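Long-range contacts in Card1 endonuclease domain-containing protein (PDB 1XMX), which is of unknown function but carries a Card1-like endonuclease domain of the PD-(D/E)XK clan and probably binds nucleic acid: residues S260-I265 with T373-W378; T271-S276 with A297-N302. All coordinates share one frame; numbering follows the deposited sequence.

Both contacts lie in the Card1-like endonuclease domain, with centres about 11 Å apart. In sequence, both strands of contact 2 fall between the two helices of contact 1: a short connection leads from helix 243-266 to strand 272-276; after strand 279-285, strand 288-300 pairs antiparallel with it, and helix 371-380 follows near the C-terminus. The contacts meet through side chains, Val262 CG1 lying 3.7 Å from Thr298 CG2 and Ile265 CG2 3.6 Å from Ile272 CD1. Phe379 of helix 371-380 touches Ile272, Thr298 and Val300. The helix pair therefore covers the sheet face that bears these three residues, giving the domain a layered alpha/beta core.

Contact 1 of 2, residues S260-I265 with T373-W378; sequences STVKQI and THLTQW
Ile265 and Leu375 cross at about a right angle, with Ile265 CD1 3.6 Å from Leu375 CB, near the root of the leucine side chain. Ile265 CG1 stands anti to its own carbonyl carbon (chi1 -67°), and CD1 continues outward from it (chi2 161°) into the angle between Leu375 and Thr376. There Ile265 CD1 also lies 3.6 Å from Thr376 OG1. This hydroxyl makes no hydrogen bond across the contact; it is bonded to the carbonyl of Lys372 one turn back, so its meeting with the isoleucine is van der Waals packing. Leu375 has CG anti to its carbonyl carbon, beside the backbone N, and answers with one branch: Leu375 CD1 reaches Thr261 CG2 at 3.8 Å and Val262 CG2 at 4.1 Å. Thr261 OG1 bonds to Leu257 O, so both threonine hydroxyls are engaged within their own helices. The interface is modest, a few contacts burying 201 Å² in all, between helix axes 10.1 Å apart that cross at -60°. Val262 and Ile265 of helix 243-266 also touch Thr298 and Ile272 of the sheet; helices packed together on a sheet in this way fit the alpha/beta fold of the PD-(D/E)XK clan.

Contact 2 of 2, residues T271-S276 with A297-N302; sequences TIQDRS and ATVVNN
Val299 is opposed by two residues, Gln273 and Asp274, which makes a classic beta bulge in an antiparallel strand pair whose axes run at 173° to each other. The backbone evidence is a register shift of one between the Ile272-Val300 and Asp274-Val299 pairs. Gln273 N donates to Val299 O at 2.9 Å, and Val299 N returns a bond to Asp274 O. Beyond the bulge, Ser276 and Ala297 bond in both directions; at the other end Asn301 N reaches Thr271 O at 3.0 Å. Apolar contacts divide by face. Ile272 CG1 lies 4.2 Å from Val300 CG2, the two side chains side by side on the face covered by Phe379 of helix 371-380; Val299 on the opposite face packs against Ile144 and Tyr147. The Gln273 side chain supplies the side-chain hydrogen bonds across the pair. Its CG sits between the backbone N and carbonyl carbon (chi1 72°), and Gln273 CD then passes 3.4 Å from Val299 CG1. Gln273 NE2 bonds to Ile142 O, and Asn302 ND2 to Asp123. The glutamine amide grips Asn302 twice: Gln273 OE1 accepts from Asn302 N at 2.9 Å, and Gln273 NE2 donates to Asn302 OD1 at 3.0 Å, from above the carbonyl plane, with the two amide planes 79° apart.

Contact 1 of 2, residues S260-I265 with T373-W378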
ATOM      1  N   SER A 260     -14.370  -2.761   2.287  1.00 17.90           N
ATOM      2  CA  SER A 260     -15.303  -2.620   3.390  1.00 18.26           C
ATOM      3  C   SER A 260     -14.876  -3.426   4.630  1.00 20.05           C
ATOM      4  O   SER A 260     -15.130  -3.009   5.739  1.00 21.03           O
ATOM      5  CB  SER A 260     -16.681  -3.062   2.927  1.00 18.25           C
ATOM      6  OG  SER A 260     -17.258  -2.055   2.101  1.00 17.91           O
ATOM      7  N   THR A 261     -14.319  -4.612   4.417  1.00 19.06           N
ATOM      8  CA  THR A 261     -13.785  -5.458   5.483  1.00 20.98           C
ATOM      9  C   THR A 261     -12.515  -4.882   6.157  1.00 21.57           C
ATOM     10  O   THR A 261     -12.378  -4.933   7.377  1.00 22.98           O
ATOM     11  CB  THR A 261     -13.498  -6.860   4.903  1.00 21.31           C
ATOM     12  OG1 THR A 261     -14.726  -7.340   4.363  1.00 18.52           O
ATOM     13  CG2 THR A 261     -12.967  -7.833   5.940  1.00 18.09           C
ATOM     14  N   VAL A 262     -11.610  -4.325   5.359  1.00 20.57           N
ATOM     15  CA  VAL A 262     -10.458  -3.660   5.871  1.00 19.54           C
ATOM     16  C   VAL A 262     -10.887  -2.522   6.773  1.00 20.12           C
ATOM     17  O   VAL A 262     -10.292  -2.310   7.849  1.00 20.44           O
ATOM     18  CB  VAL A 262      -9.528  -3.116   4.739  1.00 19.77           C
ATOM     19  CG1 VAL A 262      -8.407  -2.211   5.371  1.00 16.07           C
ATOM     20  CG2 VAL A 262      -8.883  -4.255   3.953  1.00 18.50           C
ATOM     21  N   LYS A 263     -11.895  -1.776   6.339  1.00 18.60           N
ATOM     22  CA  LYS A 263     -12.429  -0.649   7.120  1.00 22.23           C
ATOM     23  C   LYS A 263     -13.007  -1.104   8.482  1.00 22.35           C
ATOM     24  O   LYS A 263     -12.786  -0.441   9.495  1.00 18.01           O
ATOM     25  CB  LYS A 263     -13.471   0.123   6.314  1.00 25.61           C
ATOM     26  CG  LYS A 263     -14.144   1.197   7.113  1.00 29.55           C
ATOM     27  CD  LYS A 263     -15.301   1.813   6.352  1.00 32.40           C
ATOM     28  CE  LYS A 263     -15.970   2.919   7.180  1.00 34.14           C
ATOM     29  NZ  LYS A 263     -17.067   3.536   6.382  1.00 34.86           N
ATOM     30  N   GLN A 264     -13.724  -2.234   8.488  1.00 21.98           N
ATOM     31  CA  GLN A 264     -14.108  -2.916   9.736  1.00 24.96           C
ATOM     32  C   GLN A 264     -12.980  -3.349  10.655  1.00 24.18           C
ATOM     33  O   GLN A 264     -13.059  -3.158  11.878  1.00 26.55           O
ATOM     34  CB  GLN A 264     -14.938  -4.174   9.433  1.00 27.38           C
ATOM     35  CG  GLN A 264     -16.306  -3.828   9.151  1.00 32.75           C
ATOM     36  CD  GLN A 264     -17.213  -5.033   9.119  1.00 36.94           C
ATOM     37  OE1 GLN A 264     -16.975  -6.058   9.804  1.00 38.51           O
ATOM     38  NE2 GLN A 264     -18.280  -4.916   8.339  1.00 37.11           N
ATOM     39  N   ILE A 265     -11.949  -3.973  10.086  1.00 23.38           N
ATOM     40  CA  ILE A 265     -10.785  -4.428  10.881  1.00 20.74           C
ATOM     41  C   ILE A 265     -10.090  -3.234  11.463  1.00 21.84           C
ATOM     42  O   ILE A 265      -9.640  -3.261  12.586  1.00 24.28           O
ATOM     43  CB  ILE A 265      -9.812  -5.231  10.002  1.00 20.19           C
ATOM     44  CG1 ILE A 265     -10.481  -6.536   9.572  1.00 15.61           C
ATOM     45  CG2 ILE A 265      -8.511  -5.511  10.747  1.00 17.52           C
ATOM     46  CD1 ILE A 265      -9.840  -7.220   8.367  1.00 17.59           C
ATOM     47  N   THR A 373     -11.108 -12.626   9.085  1.00 19.82           N
ATOM     48  CA  THR A 373     -10.075 -13.251   9.893  1.00 21.86           C
ATOM     49  C   THR A 373      -8.717 -13.391   9.178  1.00 22.65           C
ATOM     50  O   THR A 373      -7.664 -13.076   9.753  1.00 21.75           O
ATOM     51  CB  THR A 373     -10.569 -14.602  10.406  1.00 23.36           C
ATOM     52  OG1 THR A 373     -11.610 -14.337  11.345  1.00 26.48           O
ATOM     53  CG2 THR A 373      -9.498 -15.377  11.077  1.00 22.42           C
ATOM     54  N   HIS A 374      -8.738 -13.851   7.931  1.00 21.45           N
ATOM     55  CA  HIS A 374      -7.496 -13.997   7.165  1.00 19.12           C
ATOM     56  C   HIS A 374      -6.870 -12.643   6.881  1.00 16.75           C
ATOM     57  O   HIS A 374      -5.670 -12.515   6.910  1.00 18.68           O
ATOM     58  CB  HIS A 374      -7.723 -14.761   5.875  1.00 20.17           C
ATOM     59  CG  HIS A 374      -8.191 -16.162   6.075  1.00 22.69           C
ATOM     60  ND1 HIS A 374      -7.436 -17.114   6.717  1.00 24.55           N
ATOM     61  CD2 HIS A 374      -9.335 -16.788   5.699  1.00 23.16           C
ATOM     62  CE1 HIS A 374      -8.087 -18.269   6.726  1.00 24.79           C
ATOM     63  NE2 HIS A 374      -9.237 -18.098   6.111  1.00 22.51           N
ATOM     64  N   LEU A 375      -7.675 -11.624   6.640  1.00 16.76           N
ATOM     65  CA  LEU A 375      -7.152 -10.298   6.456  1.00 16.60           C
ATOM     66  C   LEU A 375      -6.545  -9.752   7.757  1.00 18.65           C
ATOM     67  O   LEU A 375      -5.510  -9.087   7.743  1.00 21.06           O
ATOM     68  CB  LEU A 375      -8.251  -9.380   5.930  1.00 15.10           C
ATOM     69  CG  LEU A 375      -8.644  -9.381   4.418  1.00 15.58           C
ATOM     70  CD1 LEU A 375      -9.640  -8.320   4.098  1.00 11.08           C
ATOM     71  CD2 LEU A 375      -7.382  -9.160   3.557  1.00 14.21           C
ATOM     72  N   THR A 376      -7.206 -10.018   8.878  1.00 18.56           N
ATOM     73  CA  THR A 376      -6.718  -9.624  10.198  1.00 19.98           C
ATOM     74  C   THR A 376      -5.385 -10.287  10.444  1.00 19.05           C
ATOM     75  O   THR A 376      -4.432  -9.644  10.800  1.00 22.72           O
ATOM     76  CB  THR A 376      -7.748 -10.000  11.335  1.00 19.74           C
ATOM     77  OG1 THR A 376      -9.031  -9.434  11.040  1.00 19.42           O
ATOM     78  CG2 THR A 376      -7.296  -9.408  12.709  1.00 19.89           C
ATOM     79  N   GLN A 377      -5.304 -11.577  10.229  1.00 19.06           N
ATOM     80  CA  GLN A 377      -4.051 -12.260  10.390  1.00 19.57           C
ATOM     81  C   GLN A 377      -2.937 -11.619   9.572  1.00 19.09           C
ATOM     82  O   GLN A 377      -1.833 -11.414  10.104  1.00 19.74           O
ATOM     83  CB  GLN A 377      -4.209 -13.730  10.051  1.00 19.12           C
ATOM     84  CG  GLN A 377      -5.193 -14.400  11.028  1.00 22.84           C
ATOM     85  CD  GLN A 377      -5.549 -15.836  10.654  1.00 24.03           C
ATOM     86  OE1 GLN A 377      -5.438 -16.255   9.489  1.00 25.60           O
ATOM     87  NE2 GLN A 377      -6.046 -16.565  11.613  1.00 23.29           N
ATOM     88  N   TRP A 378      -3.223 -11.255   8.315  1.00 16.75           N
ATOM     89  CA  TRP A 378      -2.200 -10.734   7.392  1.00 15.34           C
ATOM     90  C   TRP A 378      -1.731  -9.414   7.960  1.00 17.19           C
ATOM     91  O   TRP A 378      -0.499  -9.165   8.040  1.00 15.01           O
ATOM     92  CB  TRP A 378      -2.761 -10.490   5.996  1.00 14.16           C
ATOM     93  CG  TRP A 378      -1.754 -10.121   4.930  1.00 11.70           C
ATOM     94  CD1 TRP A 378      -0.568 -10.753   4.651  1.00 10.47           C
ATOM     95  CD2 TRP A 378      -1.891  -9.064   3.980  1.00 12.13           C
ATOM     96  NE1 TRP A 378       0.089 -10.085   3.604  1.00 10.91           N
ATOM     97  CE2 TRP A 378      -0.732  -9.066   3.168  1.00 11.22           C
ATOM     98  CE3 TRP A 378      -2.872  -8.093   3.745  1.00 11.27           C
ATOM     99  CZ2 TRP A 378      -0.563  -8.162   2.134  1.00 11.90           C
ATOM    100  CZ3 TRP A 378      -2.680  -7.185   2.743  1.00 10.96           C
ATOM    101  CH2 TRP A 378      -1.540  -7.245   1.926  1.00 11.40           C
TER

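Contact 2 of 2, residues T271-S276 with A297-N302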
ATOM      1  N   THR A 271      -3.034   0.015  13.807  1.00 19.81           N
ATOM      2  CA  THR A 271      -1.856  -0.063  12.902  1.00 17.83           C
ATOM      3  C   THR A 271      -2.260   0.102  11.428  1.00 19.17           C
ATOM      4  O   THR A 271      -1.436   0.346  10.614  1.00 17.34           O
ATOM      5  CB  THR A 271      -1.050  -1.392  13.070  1.00 20.26           C
ATOM      6  OG1 THR A 271      -1.942  -2.521  12.938  1.00 19.65           O
ATOM      7  CG2 THR A 271      -0.361  -1.466  14.440  1.00 18.53           C
ATOM      8  N   ILE A 272      -3.542  -0.047  11.085  1.00 18.15           N
ATOM      9  CA  ILE A 272      -3.956   0.165   9.696  1.00 17.99           C
ATOM     10  C   ILE A 272      -4.238   1.642   9.626  1.00 18.32           C
ATOM     11  O   ILE A 272      -5.251   2.113  10.116  1.00 21.68           O
ATOM     12  CB  ILE A 272      -5.230  -0.642   9.342  1.00 17.28           C
ATOM     13  CG1 ILE A 272      -5.014  -2.136   9.631  1.00 17.69           C
ATOM     14  CG2 ILE A 272      -5.636  -0.400   7.877  1.00 18.79           C
ATOM     15  CD1 ILE A 272      -6.234  -2.969   9.502  1.00 18.98           C
ATOM     16  N   GLN A 273      -3.349   2.387   9.017  1.00 18.32           N
ATOM     17  CA  GLN A 273      -3.317   3.801   9.239  1.00 17.87           C
ATOM     18  C   GLN A 273      -3.904   4.510   8.007  1.00 20.48           C
ATOM     19  O   GLN A 273      -4.205   5.685   8.060  1.00 22.80           O
ATOM     20  CB  GLN A 273      -1.863   4.166   9.537  1.00 14.90           C
ATOM     21  CG  GLN A 273      -0.960   4.085   8.295  1.00 18.15           C
ATOM     22  CD  GLN A 273       0.449   3.790   8.662  1.00 15.46           C
ATOM     23  OE1 GLN A 273       0.741   2.708   9.148  1.00 18.28           O
ATOM     24  NE2 GLN A 273       1.324   4.751   8.474  1.00 13.59           N
ATOM     25  N   ASP A 274      -4.087   3.775   6.908  1.00 21.20           N
ATOM     26  CA  ASP A 274      -4.640   4.320   5.663  1.00 23.07           C
ATOM     27  C   ASP A 274      -5.227   3.208   4.752  1.00 22.58           C
ATOM     28  O   ASP A 274      -4.760   2.095   4.770  1.00 24.57           O
ATOM     29  CB  ASP A 274      -3.618   5.174   4.884  1.00 23.58           C
ATOM     30  CG  ASP A 274      -4.311   6.123   3.881  1.00 26.15           C
ATOM     31  OD1 ASP A 274      -5.530   6.356   4.028  1.00 29.88           O
ATOM     32  OD2 ASP A 274      -3.686   6.651   2.958  1.00 26.44           O
ATOM     33  N   ARG A 275      -6.229   3.518   3.941  1.00 21.97           N
ATOM     34  CA  ARG A 275      -6.816   2.504   3.060  1.00 23.97           C
ATOM     35  C   ARG A 275      -7.488   3.194   1.938  1.00 23.31           C
ATOM     36  O   ARG A 275      -8.009   4.294   2.128  1.00 23.70           O
ATOM     37  CB  ARG A 275      -7.863   1.634   3.758  1.00 24.71           C
ATOM     38  CG  ARG A 275      -8.895   2.465   4.440  1.00 26.37           C
ATOM     39  CD  ARG A 275     -10.078   1.642   5.061  1.00 28.68           C
ATOM     40  NE  ARG A 275     -10.805   2.611   5.869  1.00 31.60           N
ATOM     41  CZ  ARG A 275     -11.790   3.373   5.406  1.00 33.73           C
ATOM     42  NH1 ARG A 275     -12.250   3.180   4.180  1.00 35.82           N
ATOM     43  NH2 ARG A 275     -12.354   4.282   6.189  1.00 33.93           N
ATOM     44  N   SER A 276      -7.548   2.520   0.786  1.00 22.09           N
ATOM     45  CA  SER A 276      -8.158   3.107  -0.387  1.00 22.52           C
ATOM     46  C   SER A 276      -8.656   2.044  -1.338  1.00 22.21           C
ATOM     47  O   SER A 276      -8.155   0.940  -1.319  1.00 23.79           O
ATOM     48  CB  SER A 276      -7.141   3.987  -1.092  1.00 24.43           C
ATOM     49  OG  SER A 276      -7.823   5.111  -1.615  1.00 29.46           O
ATOM     50  N   ALA A 297      -5.579  -0.727  -1.454  1.00 18.73           N
ATOM     51  CA  ALA A 297      -4.263  -0.384  -0.936  1.00 19.14           C
ATOM     52  C   ALA A 297      -4.419   0.041   0.519  1.00 19.02           C
ATOM     53  O   ALA A 297      -5.352   0.779   0.845  1.00 17.92           O
ATOM     54  CB  ALA A 297      -3.668   0.764  -1.729  1.00 18.07           C
ATOM     55  N   THR A 298      -3.500  -0.418   1.380  1.00 19.66           N
ATOM     56  CA  THR A 298      -3.394   0.063   2.769  1.00 22.44           C
ATOM     57  C   THR A 298      -1.948   0.398   3.145  1.00 20.84           C
ATOM     58  O   THR A 298      -0.995  -0.003   2.463  1.00 21.07           O
ATOM     59  CB  THR A 298      -3.903  -0.958   3.799  1.00 22.34           C
ATOM     60  OG1 THR A 298      -3.126  -2.151   3.699  1.00 25.53           O
ATOM     61  CG2 THR A 298      -5.323  -1.334   3.539  1.00 21.19           C
ATOM     62  N   VAL A 299      -1.785   1.176   4.209  1.00 19.61           N
ATOM     63  CA  VAL A 299      -0.500   1.210   4.911  1.00 16.12           C
ATOM     64  C   VAL A 299      -0.802   0.661   6.316  1.00 18.13           C
ATOM     65  O   VAL A 299      -1.781   1.093   6.975  1.00 17.01           O
ATOM     66  CB  VAL A 299       0.132   2.658   4.978  1.00 15.77           C
ATOM     67  CG1 VAL A 299       1.505   2.629   5.700  1.00 13.15           C
ATOM     68  CG2 VAL A 299       0.318   3.240   3.586  1.00 13.73           C
ATOM     69  N   VAL A 300       0.070  -0.232   6.795  1.00 15.86           N
ATOM     70  CA  VAL A 300      -0.082  -0.850   8.085  1.00 14.73           C
ATOM     71  C   VAL A 300       1.283  -0.914   8.724  1.00 16.03           C
ATOM     72  O   VAL A 300       2.190  -1.441   8.125  1.00 14.80           O
ATOM     73  CB  VAL A 300      -0.569  -2.313   7.951  1.00 15.76           C
ATOM     74  CG1 VAL A 300      -0.858  -2.905   9.313  1.00 12.17           C
ATOM     75  CG2 VAL A 300      -1.806  -2.378   6.950  1.00 17.18           C
ATOM     76  N   ASN A 301       1.406  -0.402   9.960  1.00 14.64           N
ATOM     77  CA  ASN A 301       2.667  -0.321  10.639  1.00 16.70           C
ATOM     78  C   ASN A 301       3.724   0.294   9.726  1.00 15.83           C
ATOM     79  O   ASN A 301       4.860  -0.215   9.643  1.00 14.92           O
ATOM     80  CB  ASN A 301       3.122  -1.659  11.228  1.00 17.30           C
ATOM     81  CG  ASN A 301       4.262  -1.459  12.259  1.00 16.05           C
ATOM     82  OD1 ASN A 301       4.308  -0.452  12.918  1.00 19.96           O
ATOM     83  ND2 ASN A 301       5.146  -2.419  12.383  1.00 13.73           N
ATOM     84  N   ASN A 302       3.328   1.376   9.048  1.00 14.54           N
ATOM     85  CA  ASN A 302       4.203   2.111   8.158  1.00 14.25           C
ATOM     86  C   ASN A 302       4.744   1.300   6.956  1.00 16.65           C
ATOM     87  O   ASN A 302       5.692   1.753   6.318  1.00 12.87           O
ATOM     88  CB  ASN A 302       5.367   2.762   8.924  1.00 13.60           C
ATOM     89  CG  ASN A 302       4.910   3.864   9.846  1.00 12.99           C
ATOM     90  OD1 ASN A 302       4.130   4.749   9.456  1.00 13.68           O
ATOM     91  ND2 ASN A 302       5.372   3.815  11.102  1.00 12.71           N
TER